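Local coordinates for phage-like element PBSX protein XepA (PDB 6IA5) that is of unknown function, does not seem to be involved in host cell lysis, and assembles as a pentamer of beta-rich subunits, at residues E[20-23]-E[29-32]; E[41-46]-E[54-59]; E[83-88]-E[93-98]. All blocks are in the same frame, centred on the assembly; numbering follows the deposited sequence.

Interaction 1. Residues E[20-23]-E[29-32]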
loop_
_atom_site.group_PDB
_atom_site.type_symbol
_atom_site.label_atom_id
_atom_site.label_comp_id
_atom_site.label_asym_id
_atom_site.label_seq_id
_atom_site.Cartn_x
_atom_site.Cartn_y
_atom_site.Cartn_z
ATOM N N LYS E 20 -4.303 -17.948 34.127
ATOM C CA LYS E 20 -3.762 -19.216 33.677
ATOM C C LYS E 20 -2.266 -19.232 33.956
ATOM O O LYS E 20 -1.628 -18.183 33.932
ATOM C CB LYS E 20 -4.001 -19.401 32.178
ATOM C CG LYS E 20 -5.470 -19.487 31.788
ATOM C CD LYS E 20 -6.145 -20.772 32.256
ATOM C CE LYS E 20 -7.549 -20.878 31.710
ATOM N NZ LYS E 20 -8.240 -22.074 32.228
ATOM N N PRO E 21 -1.682 -20.406 34.295
ATOM C CA PRO E 21 -0.234 -20.507 34.529
ATOM C C PRO E 21 0.466 -20.634 33.169
ATOM O O PRO E 21 -0.147 -21.088 32.195
ATOM C CB PRO E 21 -0.108 -21.855 35.276
ATOM C CG PRO E 21 -1.282 -22.687 34.750
ATOM C CD PRO E 21 -2.396 -21.686 34.499
ATOM N N TYR E 22 1.746 -20.243 33.105
ATOM C CA TYR E 22 2.523 -20.470 31.889
ATOM C C TYR E 22 4.003 -20.480 32.243
ATOM O O TYR E 22 4.364 -20.209 33.393
ATOM C CB TYR E 22 2.160 -19.461 30.791
ATOM C CG TYR E 22 2.653 -18.045 30.999
ATOM C CD1 TYR E 22 2.091 -17.204 31.958
ATOM C CD2 TYR E 22 3.688 -17.525 30.222
ATOM C CE1 TYR E 22 2.525 -15.883 32.122
ATOM C CE2 TYR E 22 4.133 -16.220 30.375
ATOM C CZ TYR E 22 3.544 -15.385 31.308
ATOM O OH TYR E 22 4.018 -14.103 31.438
ATOM N N ARG E 23 4.829 -20.754 31.227
ATOM C CA ARG E 23 6.256 -21.034 31.333
ATOM C C ARG E 23 6.424 -22.513 31.701
ATOM O O ARG E 23 5.486 -23.159 32.152
ATOM C CB ARG E 23 7.010 -20.053 32.239
ATOM C CG ARG E 23 6.804 -18.587 31.879
ATOM C CD ARG E 23 7.779 -17.656 32.564
ATOM N NE ARG E 23 7.391 -16.257 32.372
ATOM C CZ ARG E 23 7.687 -15.530 31.287
ATOM N NH1 ARG E 23 8.519 -16.007 30.373
ATOM N NH2 ARG E 23 7.150 -14.335 31.133
ATOM N N PHE E 29 1.859 -16.233 35.679
ATOM C CA PHE E 29 0.409 -16.176 35.554
ATOM C C PHE E 29 0.020 -15.104 34.535
ATOM O O PHE E 29 0.698 -14.082 34.423
ATOM C CB PHE E 29 -0.236 -15.871 36.919
ATOM C CG PHE E 29 0.323 -14.634 37.570
ATOM C CD1 PHE E 29 1.431 -14.712 38.409
ATOM C CD2 PHE E 29 -0.233 -13.386 37.317
ATOM C CE1 PHE E 29 1.980 -13.570 38.973
ATOM C CE2 PHE E 29 0.335 -12.236 37.852
ATOM C CZ PHE E 29 1.432 -12.330 38.683
ATOM N N VAL E 30 -1.132 -15.296 33.880
ATOM C CA VAL E 30 -1.645 -14.303 32.950
ATOM C C VAL E 30 -3.176 -14.330 33.006
ATOM O O VAL E 30 -3.767 -15.403 33.130
ATOM C CB VAL E 30 -1.101 -14.572 31.514
ATOM C CG1 VAL E 30 -1.507 -15.941 30.971
ATOM C CG2 VAL E 30 -1.540 -13.484 30.533
ATOM N N THR E 31 -3.819 -13.163 32.902
ATOM C CA THR E 31 -5.276 -13.050 32.913
ATOM C C THR E 31 -5.800 -13.142 31.478
ATOM O O THR E 31 -5.503 -12.276 30.651
ATOM C CB THR E 31 -5.723 -11.720 33.543
ATOM O OG1 THR E 31 -5.203 -11.637 34.875
ATOM C CG2 THR E 31 -7.223 -11.483 33.491
ATOM N N PRO E 32 -6.597 -14.182 31.124
ATOM C CA PRO E 32 -7.205 -14.231 29.794
ATOM C C PRO E 32 -8.289 -13.161 29.695
ATOM O O PRO E 32 -9.135 -13.050 30.588
ATOM C CB PRO E 32 -7.860 -15.611 29.699
ATOM C CG PRO E 32 -7.246 -16.398 30.867
ATOM C CD PRO E 32 -6.869 -15.389 31.936
HETATM O O HOH W 1 3.040 -12.888 33.621
#

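Interaction 2. Residues E[41-46]-E[54-59]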
loop_
_atom_site.group_PDB
_atom_site.type_symbol
_atom_site.label_atom_id
_atom_site.label_comp_id
_atom_site.label_asym_id
_atom_site.label_seq_id
_atom_site.Cartn_x
_atom_site.Cartn_y
_atom_site.Cartn_z
ATOM N N GLU E 41 -25.023 -10.967 24.096
ATOM C CA GLU E 41 -26.228 -11.109 24.899
ATOM C C GLU E 41 -27.256 -11.885 24.058
ATOM O O GLU E 41 -27.429 -11.597 22.869
ATOM C CB GLU E 41 -26.768 -9.718 25.235
ATOM C CG GLU E 41 -28.126 -9.755 25.933
ATOM C CD GLU E 41 -28.780 -8.412 26.259
ATOM O OE1 GLU E 41 -28.626 -7.436 25.494
ATOM O OE2 GLU E 41 -29.438 -8.334 27.282
ATOM N N ILE E 42 -27.933 -12.877 24.663
ATOM C CA ILE E 42 -29.082 -13.462 23.981
ATOM C C ILE E 42 -30.276 -12.518 24.149
ATOM O O ILE E 42 -30.641 -12.178 25.265
ATOM C CB ILE E 42 -29.359 -14.926 24.399
ATOM C CG1 ILE E 42 -30.513 -15.522 23.584
ATOM C CG2 ILE E 42 -29.594 -15.062 25.907
ATOM C CD1 ILE E 42 -30.682 -17.035 23.745
ATOM N N LEU E 43 -30.836 -12.040 23.031
ATOM C CA LEU E 43 -31.920 -11.075 23.092
ATOM C C LEU E 43 -33.258 -11.776 23.338
ATOM O O LEU E 43 -34.115 -11.228 24.029
ATOM C CB LEU E 43 -32.006 -10.302 21.774
ATOM C CG LEU E 43 -30.832 -9.395 21.420
ATOM C CD1 LEU E 43 -31.243 -8.458 20.311
ATOM C CD2 LEU E 43 -30.357 -8.589 22.630
ATOM N N THR E 44 -33.446 -12.948 22.711
ATOM C CA THR E 44 -34.691 -13.693 22.815
ATOM C C THR E 44 -34.429 -15.133 22.396
ATOM O O THR E 44 -33.559 -15.391 21.556
ATOM C CB THR E 44 -35.788 -13.058 21.932
ATOM O OG1 THR E 44 -36.997 -13.803 22.108
ATOM C CG2 THR E 44 -35.449 -13.037 20.454
ATOM N N ASN E 45 -35.190 -16.065 22.971
ATOM C CA ASN E 45 -35.289 -17.406 22.415
ATOM C C ASN E 45 -36.754 -17.846 22.274
ATOM O O ASN E 45 -37.029 -19.038 22.180
ATOM C CB ASN E 45 -34.473 -18.426 23.204
ATOM C CG ASN E 45 -35.007 -18.637 24.608
ATOM O OD1 ASN E 45 -35.951 -17.977 25.031
ATOM N ND2 ASN E 45 -34.427 -19.570 25.332
ATOM N N ALA E 46 -37.674 -16.885 22.229
ATOM C CA ALA E 46 -39.098 -17.181 22.131
ATOM C C ALA E 46 -39.492 -17.393 20.670
ATOM O O ALA E 46 -39.375 -16.470 19.861
ATOM C CB ALA E 46 -39.894 -16.059 22.772
ATOM N N TYR E 54 -40.159 -10.063 16.291
ATOM C CA TYR E 54 -39.551 -9.652 17.546
ATOM C C TYR E 54 -38.917 -8.271 17.343
ATOM O O TYR E 54 -38.208 -8.061 16.365
ATOM C CB TYR E 54 -38.503 -10.681 17.994
ATOM C CG TYR E 54 -37.584 -10.119 19.050
ATOM C CD1 TYR E 54 -37.977 -10.052 20.383
ATOM C CD2 TYR E 54 -36.355 -9.580 18.696
ATOM C CE1 TYR E 54 -37.150 -9.492 21.346
ATOM C CE2 TYR E 54 -35.514 -9.023 19.648
ATOM C CZ TYR E 54 -35.911 -8.985 20.975
ATOM O OH TYR E 54 -35.096 -8.396 21.895
ATOM N N SER E 55 -39.179 -7.333 18.262
ATOM C CA SER E 55 -38.591 -6.002 18.227
ATOM C C SER E 55 -37.904 -5.724 19.549
ATOM O O SER E 55 -38.558 -5.660 20.578
ATOM C CB SER E 55 -39.624 -4.945 17.992
ATOM O OG SER E 55 -39.850 -4.796 16.615
ATOM N N GLN E 56 -36.583 -5.560 19.510
ATOM C CA GLN E 56 -35.836 -5.201 20.704
ATOM C C GLN E 56 -36.221 -3.772 21.071
ATOM O O GLN E 56 -36.403 -2.948 20.165
ATOM C CB GLN E 56 -34.330 -5.253 20.373
ATOM C CG GLN E 56 -33.447 -4.982 21.571
ATOM C CD GLN E 56 -31.972 -4.994 21.215
ATOM O OE1 GLN E 56 -31.567 -4.721 20.070
ATOM N NE2 GLN E 56 -31.157 -5.314 22.216
ATOM N N LEU E 57 -36.295 -3.463 22.380
ATOM C CA LEU E 57 -36.466 -2.063 22.755
ATOM C C LEU E 57 -35.230 -1.298 22.333
ATOM O O LEU E 57 -34.130 -1.847 22.403
ATOM C CB LEU E 57 -36.699 -1.921 24.265
ATOM C CG LEU E 57 -38.035 -2.472 24.776
ATOM C CD1 LEU E 57 -38.203 -2.189 26.262
ATOM C CD2 LEU E 57 -39.221 -1.890 24.000
ATOM N N GLY E 58 -35.424 -0.034 21.931
ATOM C CA GLY E 58 -34.322 0.833 21.538
ATOM C C GLY E 58 -33.229 0.857 22.605
ATOM O O GLY E 58 -33.520 0.971 23.795
ATOM N N GLN E 59 -31.979 0.687 22.165
ATOM C CA GLN E 59 -30.814 0.667 23.040
ATOM C C GLN E 59 -30.077 1.992 22.867
ATOM O O GLN E 59 -29.682 2.337 21.761
ATOM C CB GLN E 59 -29.890 -0.484 22.625
ATOM C CG GLN E 59 -30.570 -1.847 22.560
ATOM C CD GLN E 59 -30.862 -2.369 23.942
ATOM O OE1 GLN E 59 -29.958 -2.735 24.692
ATOM N NE2 GLN E 59 -32.137 -2.436 24.290
HETATM O O HOH W 2 -29.919 -5.259 25.757
#

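Interaction 3. Residues E[83-88]-E[93-98]. With ACT (acetate ion), chain B.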
loop_
_atom_site.group_PDB
_atom_site.type_symbol
_atom_site.label_atom_id
_atom_site.label_comp_id
_atom_site.label_asym_id
_atom_site.label_seq_id
_atom_site.Cartn_x
_atom_site.Cartn_y
_atom_site.Cartn_z
ATOM N N PHE E 83 -33.226 -7.467 10.916
ATOM C CA PHE E 83 -32.962 -6.071 10.604
ATOM C C PHE E 83 -32.183 -5.453 11.758
ATOM O O PHE E 83 -32.506 -5.684 12.920
ATOM C CB PHE E 83 -34.281 -5.284 10.472
ATOM C CG PHE E 83 -35.162 -5.763 9.342
ATOM C CD1 PHE E 83 -34.933 -5.368 8.032
ATOM C CD2 PHE E 83 -36.194 -6.661 9.584
ATOM C CE1 PHE E 83 -35.711 -5.861 6.992
ATOM C CE2 PHE E 83 -36.989 -7.127 8.547
ATOM C CZ PHE E 83 -36.746 -6.721 7.252
ATOM N N ILE E 84 -31.165 -4.658 11.415
ATOM C CA ILE E 84 -30.496 -3.800 12.375
ATOM C C ILE E 84 -30.950 -2.385 12.066
ATOM O O ILE E 84 -30.816 -1.927 10.930
ATOM C CB ILE E 84 -28.953 -3.915 12.313
ATOM C CG1 ILE E 84 -28.476 -5.346 12.591
ATOM C CG2 ILE E 84 -28.319 -2.911 13.276
ATOM C CD1 ILE E 84 -26.939 -5.495 12.580
ATOM N N GLU E 85 -31.469 -1.694 13.087
ATOM C CA GLU E 85 -32.107 -0.413 12.823
ATOM C C GLU E 85 -31.626 0.638 13.815
ATOM O O GLU E 85 -31.164 0.312 14.908
ATOM C CB GLU E 85 -33.625 -0.595 12.892
ATOM C CG GLU E 85 -34.086 -1.759 12.037
ATOM C CD GLU E 85 -35.579 -1.808 11.788
ATOM O OE1 GLU E 85 -36.330 -1.871 12.793
ATOM O OE2 GLU E 85 -35.980 -1.745 10.621
ATOM N N GLU E 86 -31.777 1.904 13.423
ATOM C CA GLU E 86 -31.285 3.015 14.213
ATOM C C GLU E 86 -32.346 4.114 14.280
ATOM O O GLU E 86 -33.198 4.232 13.390
ATOM C CB GLU E 86 -30.027 3.579 13.560
ATOM C CG GLU E 86 -28.836 2.630 13.616
ATOM C CD GLU E 86 -27.577 3.284 13.075
ATOM O OE1 GLU E 86 -27.128 4.305 13.699
ATOM O OE2 GLU E 86 -27.087 2.800 12.011
ATOM N N SER E 87 -32.263 4.927 15.339
ATOM C CA SER E 87 -33.214 6.001 15.547
ATOM C C SER E 87 -32.559 7.106 16.365
ATOM O O SER E 87 -31.859 6.813 17.329
ATOM C CB SER E 87 -34.426 5.469 16.287
ATOM O OG SER E 87 -35.324 6.534 16.614
ATOM N N ASP E 88 -32.840 8.372 16.007
ATOM C CA ASP E 88 -32.398 9.489 16.825
ATOM C C ASP E 88 -33.396 9.827 17.923
ATOM O O ASP E 88 -33.028 10.505 18.879
ATOM C CB ASP E 88 -31.960 10.681 15.978
ATOM C CG ASP E 88 -30.449 10.645 15.764
ATOM O OD1 ASP E 88 -29.720 10.306 16.757
ATOM O OD2 ASP E 88 -30.021 10.896 14.619
ATOM N N TRP E 93 -37.716 4.706 13.191
ATOM C CA TRP E 93 -36.596 3.797 12.962
ATOM C C TRP E 93 -36.246 3.770 11.475
ATOM O O TRP E 93 -37.137 3.737 10.635
ATOM C CB TRP E 93 -36.946 2.400 13.504
ATOM C CG TRP E 93 -36.989 2.423 15.001
ATOM C CD1 TRP E 93 -38.074 2.689 15.793
ATOM C CD2 TRP E 93 -35.872 2.265 15.902
ATOM N NE1 TRP E 93 -37.720 2.680 17.121
ATOM C CE2 TRP E 93 -36.371 2.426 17.221
ATOM C CE3 TRP E 93 -34.505 1.985 15.733
ATOM C CZ2 TRP E 93 -35.555 2.310 18.350
ATOM C CZ3 TRP E 93 -33.697 1.883 16.853
ATOM C CH2 TRP E 93 -34.214 2.050 18.143
ATOM N N THR E 94 -34.946 3.773 11.157
ATOM C CA THR E 94 -34.506 3.459 9.804
ATOM C C THR E 94 -33.688 2.163 9.834
ATOM O O THR E 94 -33.045 1.870 10.835
ATOM C CB THR E 94 -33.746 4.636 9.182
ATOM O OG1 THR E 94 -32.664 4.922 10.068
ATOM C CG2 THR E 94 -34.609 5.872 9.028
ATOM N N THR E 95 -33.740 1.394 8.743
ATOM C CA THR E 95 -33.046 0.123 8.645
ATOM C C THR E 95 -31.630 0.361 8.146
ATOM O O THR E 95 -31.459 0.913 7.054
ATOM C CB THR E 95 -33.748 -0.822 7.657
ATOM O OG1 THR E 95 -35.093 -0.926 8.127
ATOM C CG2 THR E 95 -33.109 -2.195 7.644
ATOM N N THR E 96 -30.627 -0.094 8.904
ATOM C CA THR E 96 -29.248 0.096 8.467
ATOM C C THR E 96 -28.764 -1.165 7.757
ATOM O O THR E 96 -27.951 -1.084 6.840
ATOM C CB THR E 96 -28.312 0.389 9.642
ATOM O OG1 THR E 96 -28.873 1.483 10.363
ATOM C CG2 THR E 96 -26.884 0.674 9.220
ATOM N N ALA E 97 -29.250 -2.331 8.204
ATOM C CA ALA E 97 -28.838 -3.580 7.581
ATOM C C ALA E 97 -29.980 -4.575 7.672
ATOM O O ALA E 97 -30.780 -4.496 8.599
ATOM C CB ALA E 97 -27.580 -4.138 8.227
ATOM N N ALA E 98 -29.990 -5.517 6.726
ATOM C CA ALA E 98 -31.021 -6.547 6.698
ATOM C C ALA E 98 -30.403 -7.811 6.117
ATOM O O ALA E 98 -29.705 -7.747 5.099
ATOM C CB ALA E 98 -32.180 -6.067 5.843
HETATM C C ACT B . -34.841 9.236 12.968
HETATM O O ACT B . -35.368 9.416 14.098
HETATM O OXT ACT B . -33.610 9.172 12.881
HETATM C CH3 ACT B . -35.619 9.104 11.671
#

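Interaction 1. Residues E[20-23]-E[29-32]
Lys20 and Val30 exchange two backbone hydrogen bonds, Lys20 N to Val30 O at 2.8 Å and Val30 N to Lys20 O at 2.9 Å, and so form the hydrogen-bonded pair of a short antiparallel beta hairpin made by strands 20-22 and 28-35. Pro21 stands across from Phe29 in the adjoining non-hydrogen-bonded pair, a place where its missing N-H costs the ladder no bond. The strand segments are splayed, their directions 138° apart. Tyr22 bridges the gap with its side chain: a chi1 of 73° tucks CG in between the main-chain N and C, which swings the ring over to the partner strand. There CE1 meets Phe29 O edge-on at 3.4 Å, and the same atom touches Val30 CB at 3.9 Å from an oblique direction. A water in the ring plane accepts from Tyr22 OH at 2.7 Å and donates to Phe29 O at 2.7 Å. Lys20 bends at chi2 (-70°), and its CG rests 3.7 Å from Pro32 CG, the two side chains crossing at about a right angle; NZ continues to a salt bridge with Asp28 of a neighbouring subunit. In another subunit, Phe8 packs edge-to-face with Phe29, and a strand there pairs in parallel with Thr31 and Pro32. Arg23, whose NE is salt-bridged to Asp28 OD2 of its own chain, receives Tyr22 CE2 over one guanidinium face, 3.5 Å above its plane and offset toward the rim.

Interaction 2. Residues E[41-46]-E[54-59]
Gln56 OE1 accepts two hydrogen bonds, from Phe121 N and Gln137 NE2, and this double grip fixes the amide that Leu43 packs against. Across the contact, Leu43 CD2 lies 3.4 Å from Gln56 NE2, while Leu43 CD1 rests 3.7 Å from Gln56 CD, so both methyl branches engage the amide group. The glutamine gets there with CG trans to its main-chain nitrogen (chi1 -176°) and an extended chain beyond, meeting the leucine at about a right angle. No hydrogen bond joins the two segments, and Leu43 CA and Gln56 CA stand 7.5 Å apart, too far for strand pairing. This is contact between sheets: strands 41-44 and 53-60 are, within this chain, outer strands of two four-stranded antiparallel sheets with the same 1-4-2-3 order, facing each other as a beta sandwich. Each is bonded to its own sheet, Leu43 and Thr44 to Leu135, Tyr54 to Tyr123. Between the sheets, Thr44 CG2 sits 3.8 Å from the Tyr54 ring centroid and 5° off the normal, a CH-pi contact centred on one face. Tyr54 OH extends further along to Leu43 CB at 3.6 Å. Thr44 OG1 is turned to the main chain instead, accepting from Ala46 N at 3.2 Å in an ST turn. On the other segment, Gln59 NE2 donates to Leu57 O at 2.8 Å, approaching from 39° above the carbonyl plane, and the side chains of both Gln59 and Glu41 pack on Arg23 of a neighbouring subunit.

Interaction 3. Residues E[83-88]-E[93-98]
Residues 83-87 and 93-98 run nearly antiparallel, their end-to-end directions 155° apart, and Ile84 O accepts from two successive amides, Thr96 N at 2.7 Å and Ala97 N at 3.2 Å. Beyond this point Glu86 and Thr94 form a hydrogen-bonded pair. Glu85 OE2 receives Thr95 OG1 at 2.8 Å on its anti lone pair; the carboxylate also forms salt bridges through OE1 to Arg120 and through OE2 to Arg122, which probably favours its ionised form. Glu86, directed to the other face, takes Thr96 OG1 on OE2 at 2.8 Å, from the anti side and 25° out of the carboxylate plane, while OE1 accepts from Ser115 N and Lys116 N. The segments belong to the beta hairpin of strands 80-87 and 94-101, the latter an outer strand, within this chain, of a four-stranded antiparallel sheet; with Thr96 and Ala97 both facing Ile84, the register slips by one in a classic beta bulge. Ile84 and Ala97 lean on Val112 of strand 107-113 in the opposing sheet, whereas Phe83 and Trp93 each form a cation-pi contact, with Arg122 and Arg120 respectively. Ser87 CB is centred over the six-membered ring of Trp93, 3.5 Å from its centroid and 10° off the normal. Ser87 OG, opposite the main-chain N (chi1 175°), bonds to Val92 O and Asn89 N in the connecting turn. Glu85 O meets Trp93 CZ3 at the ring edge, 3.6 Å away. Phe83 CD1 touches Ala98 CB at 3.6 Å, and Thr95 CG2 comes to Phe83 CD1 at the ring edge, near the ring plane, at 3.7 Å.

In the fold
Interactions 2 and 3 belong to one sandwich domain: their centres are 14 Å apart, and they touch where Gly58 CA packs on Trp93 CH2 at 3.6 Å. Strands 53-60 and 94-101 bound the same sheet within this chain, and Arg120 on strand 118-125 is shared by both contacts. Interaction 1 lies apart, its centre 36 Å from interaction 2 and 42 Å from interaction 3, with nearest atoms about 17 and 26 Å away, although strand 41-44 directly follows strand 28-35. Oligomerisation brings the regions together, since the residue after strand 20-22 of one subunit meets interaction 2 of another. Glycerol near Lys20 and acetate, held by Lys116 NZ and weakly by Asp88 N, probably come from the crystallisation solution.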